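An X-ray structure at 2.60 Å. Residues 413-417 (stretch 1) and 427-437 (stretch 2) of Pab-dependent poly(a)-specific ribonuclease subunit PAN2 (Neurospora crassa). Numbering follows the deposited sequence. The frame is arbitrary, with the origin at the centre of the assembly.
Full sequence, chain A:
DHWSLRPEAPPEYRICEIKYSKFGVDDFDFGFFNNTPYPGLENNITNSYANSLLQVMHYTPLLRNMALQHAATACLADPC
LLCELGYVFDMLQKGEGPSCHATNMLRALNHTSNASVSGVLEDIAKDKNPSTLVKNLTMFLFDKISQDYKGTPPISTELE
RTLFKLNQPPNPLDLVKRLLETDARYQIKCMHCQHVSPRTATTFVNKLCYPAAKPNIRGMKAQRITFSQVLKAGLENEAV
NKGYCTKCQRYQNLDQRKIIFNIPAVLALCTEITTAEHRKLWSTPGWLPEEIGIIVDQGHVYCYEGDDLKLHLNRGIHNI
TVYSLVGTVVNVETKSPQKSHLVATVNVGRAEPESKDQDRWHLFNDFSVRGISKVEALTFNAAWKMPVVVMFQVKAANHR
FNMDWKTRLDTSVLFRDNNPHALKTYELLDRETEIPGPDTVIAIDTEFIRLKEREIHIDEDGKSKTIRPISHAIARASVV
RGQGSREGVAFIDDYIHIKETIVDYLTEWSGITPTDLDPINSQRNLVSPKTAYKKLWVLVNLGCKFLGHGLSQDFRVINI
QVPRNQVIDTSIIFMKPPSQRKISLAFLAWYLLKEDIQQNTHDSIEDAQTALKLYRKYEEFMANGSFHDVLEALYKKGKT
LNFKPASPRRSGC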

# COMPACT_ATOMS: atom_id res chain seq x y z
N VAL A 413 18.34 -10.32 5.08
CA VAL A 413 17.29 -11.28 5.40
C VAL A 413 17.48 -12.59 4.63
O VAL A 413 17.02 -13.65 5.06
CB VAL A 413 15.88 -10.69 5.09
CG1 VAL A 413 15.71 -10.46 3.60
CG2 VAL A 413 14.78 -11.59 5.64
N LEU A 414 18.19 -12.52 3.51
CA LEU A 414 18.43 -13.69 2.67
C LEU A 414 19.51 -14.60 3.24
O LEU A 414 19.53 -15.80 2.96
CB LEU A 414 18.82 -13.26 1.25
CG LEU A 414 17.78 -12.47 0.45
CD1 LEU A 414 18.36 -12.06 -0.90
CD2 LEU A 414 16.51 -13.28 0.27
N PHE A 415 20.41 -14.03 4.04
CA PHE A 415 21.57 -14.77 4.53
C PHE A 415 21.49 -15.11 6.01
O PHE A 415 22.28 -15.91 6.51
CB PHE A 415 22.85 -13.97 4.26
CG PHE A 415 22.97 -13.47 2.84
CD1 PHE A 415 23.37 -14.32 1.83
CD2 PHE A 415 22.68 -12.15 2.54
CE1 PHE A 415 23.48 -13.86 0.53
CE2 PHE A 415 22.79 -11.68 1.24
CZ PHE A 415 23.19 -12.54 0.23
N ARG A 416 20.53 -14.51 6.71
CA ARG A 416 20.42 -14.70 8.16
C ARG A 416 19.87 -16.08 8.51
O ARG A 416 18.97 -16.60 7.86
CB ARG A 416 19.52 -13.62 8.76
CG ARG A 416 19.42 -13.67 10.28
CD ARG A 416 18.67 -12.48 10.85
NE ARG A 416 19.37 -11.22 10.61
CZ ARG A 416 19.04 -10.36 9.65
NH1 ARG A 416 18.02 -10.61 8.85
NH2 ARG A 416 19.73 -9.23 9.50
N ASP A 417 20.44 -16.68 9.56
CA ASP A 417 20.00 -17.99 10.03
C ASP A 417 19.49 -17.92 11.46
O ASP A 417 20.24 -17.61 12.39
CB ASP A 417 21.15 -19.00 9.93
CG ASP A 417 20.72 -20.40 10.35
OD1 ASP A 417 19.52 -20.72 10.25
OD2 ASP A 417 21.60 -21.18 10.78
N GLU A 427 19.75 -25.03 2.01
CA GLU A 427 21.09 -24.53 2.26
C GLU A 427 21.16 -23.05 1.88
O GLU A 427 21.13 -22.70 0.70
CB GLU A 427 22.13 -25.33 1.47
CG GLU A 427 22.15 -26.81 1.81
CD GLU A 427 23.21 -27.57 1.04
OE1 GLU A 427 24.09 -26.93 0.43
OE2 GLU A 427 23.16 -28.82 1.04
N LEU A 428 21.25 -22.20 2.90
CA LEU A 428 21.21 -20.75 2.72
C LEU A 428 22.26 -20.24 1.73
O LEU A 428 23.31 -20.86 1.55
CB LEU A 428 21.40 -20.04 4.06
CG LEU A 428 20.27 -20.20 5.08
CD1 LEU A 428 20.65 -19.54 6.39
CD2 LEU A 428 18.97 -19.62 4.54
N LEU A 429 21.97 -19.11 1.11
CA LEU A 429 22.89 -18.48 0.17
C LEU A 429 24.16 -18.04 0.87
O LEU A 429 24.12 -17.50 1.97
CB LEU A 429 22.23 -17.28 -0.52
CG LEU A 429 21.05 -17.57 -1.45
CD1 LEU A 429 20.43 -16.27 -1.94
CD2 LEU A 429 21.49 -18.43 -2.62
N ASP A 430 25.30 -18.27 0.22
CA ASP A 430 26.57 -17.78 0.74
C ASP A 430 26.65 -16.28 0.53
O ASP A 430 26.42 -15.78 -0.57
CB ASP A 430 27.74 -18.49 0.07
CG ASP A 430 29.07 -18.14 0.70
OD1 ASP A 430 29.41 -18.74 1.75
OD2 ASP A 430 29.79 -17.28 0.15
N ARG A 431 26.98 -15.55 1.60
CA ARG A 431 26.98 -14.10 1.58
C ARG A 431 28.03 -13.53 0.62
O ARG A 431 27.90 -12.40 0.14
CB ARG A 431 27.22 -13.55 2.99
CG ARG A 431 26.77 -12.12 3.20
CD ARG A 431 27.11 -11.64 4.60
NE ARG A 431 26.66 -12.59 5.62
CZ ARG A 431 25.48 -12.53 6.23
NH1 ARG A 431 24.62 -11.56 5.93
NH2 ARG A 431 25.15 -13.43 7.14
N GLU A 432 29.05 -14.33 0.33
CA GLU A 432 30.16 -13.88 -0.49
C GLU A 432 30.02 -14.27 -1.96
O GLU A 432 30.26 -13.45 -2.86
CB GLU A 432 31.48 -14.44 0.05
CG GLU A 432 32.70 -14.07 -0.77
CD GLU A 432 33.96 -14.75 -0.27
OE1 GLU A 432 33.88 -15.51 0.72
OE2 GLU A 432 35.04 -14.52 -0.86
N THR A 433 29.61 -15.51 -2.22
CA THR A 433 29.62 -16.05 -3.57
C THR A 433 28.25 -16.10 -4.24
O THR A 433 28.15 -16.10 -5.46
CB THR A 433 30.22 -17.47 -3.58
OG1 THR A 433 29.43 -18.34 -2.76
CG2 THR A 433 31.65 -17.45 -3.06
N GLU A 434 27.19 -16.15 -3.43
CA GLU A 434 25.84 -16.30 -3.98
C GLU A 434 24.97 -15.07 -3.75
O GLU A 434 23.91 -15.16 -3.12
CB GLU A 434 25.17 -17.54 -3.37
CG GLU A 434 25.78 -18.86 -3.82
CD GLU A 434 25.06 -20.06 -3.23
OE1 GLU A 434 24.74 -20.03 -2.02
OE2 GLU A 434 24.83 -21.03 -3.97
N ILE A 435 25.41 -13.93 -4.26
CA ILE A 435 24.61 -12.71 -4.18
C ILE A 435 23.71 -12.58 -5.41
O ILE A 435 24.20 -12.43 -6.53
CB ILE A 435 25.50 -11.45 -4.07
CG1 ILE A 435 26.32 -11.50 -2.78
CG2 ILE A 435 24.65 -10.20 -4.12
CD1 ILE A 435 27.17 -10.27 -2.55
N PRO A 436 22.39 -12.65 -5.19
CA PRO A 436 21.39 -12.61 -6.27
C PRO A 436 21.44 -11.32 -7.08
O PRO A 436 21.69 -10.25 -6.53
CB PRO A 436 20.06 -12.73 -5.51
CG PRO A 436 20.41 -13.37 -4.21
CD PRO A 436 21.77 -12.84 -3.87
N GLY A 437 21.19 -11.43 -8.38
CA GLY A 437 21.19 -10.28 -9.27
C GLY A 437 20.23 -10.46 -10.42
O GLY A 437 19.42 -11.39 -10.42
O HOH W 1 19.21 -18.36 1.40

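An irregular segment can pack round a buried aromatic side chain without a single direct hydrogen bond between the two, and this contact from PAN2 is a compact example. No hydrogen bond crosses directly between the stretches, and of the 445 Å² they bury together, Phe415 gives up the largest share.

The packing is built around its ring. Over one face lies the aliphatic part of Arg431, whose CG sits 4.1 Å from the ring centroid and 14° off the normal, a CH-pi contact. The same side chain then carries its guanidinium past the ring, so that Phe415 CB lies over one face of that group, 3.4 Å from Arg431 NH1. Apolar contacts add to this: Phe415 CE1 is 3.8 Å from Leu429 CB, and Phe415 CZ is 4.3 Å from Pro436 CD. Pro436 also meets the neighbouring residue, with its CG 4.1 Å from Leu414 CD1.

Backbone carbonyls approach the ring edge near its plane, where the weakly positive ring hydrogens suit an oxygen. Leu429 O lies 3.3 Å from Phe415 CD1, and Glu434 O is 3.9 Å from Phe415 CE1.

Leu428 extends the contact toward the chain that follows the ring. Its CD1 lies 3.6 Å from Asp417 CB and 3.7 Å from Arg416 O, so a leucine methyl packs largely against backbone and a short aliphatic segment.

Polar linkage is left to water. One molecule donates to Leu414 O at 3.0 Å and accepts from Leu429 N at 2.9 Å, joining two backbone groups that do not bond directly.

The shape of the second stretch is held internally. Asp430 OD2 accepts from Glu432 N at 3.0 Å and Thr433 N at 3.0 Å, while Glu434 N donates to Asp430 O at 3.0 Å, closing a turn beside the ring.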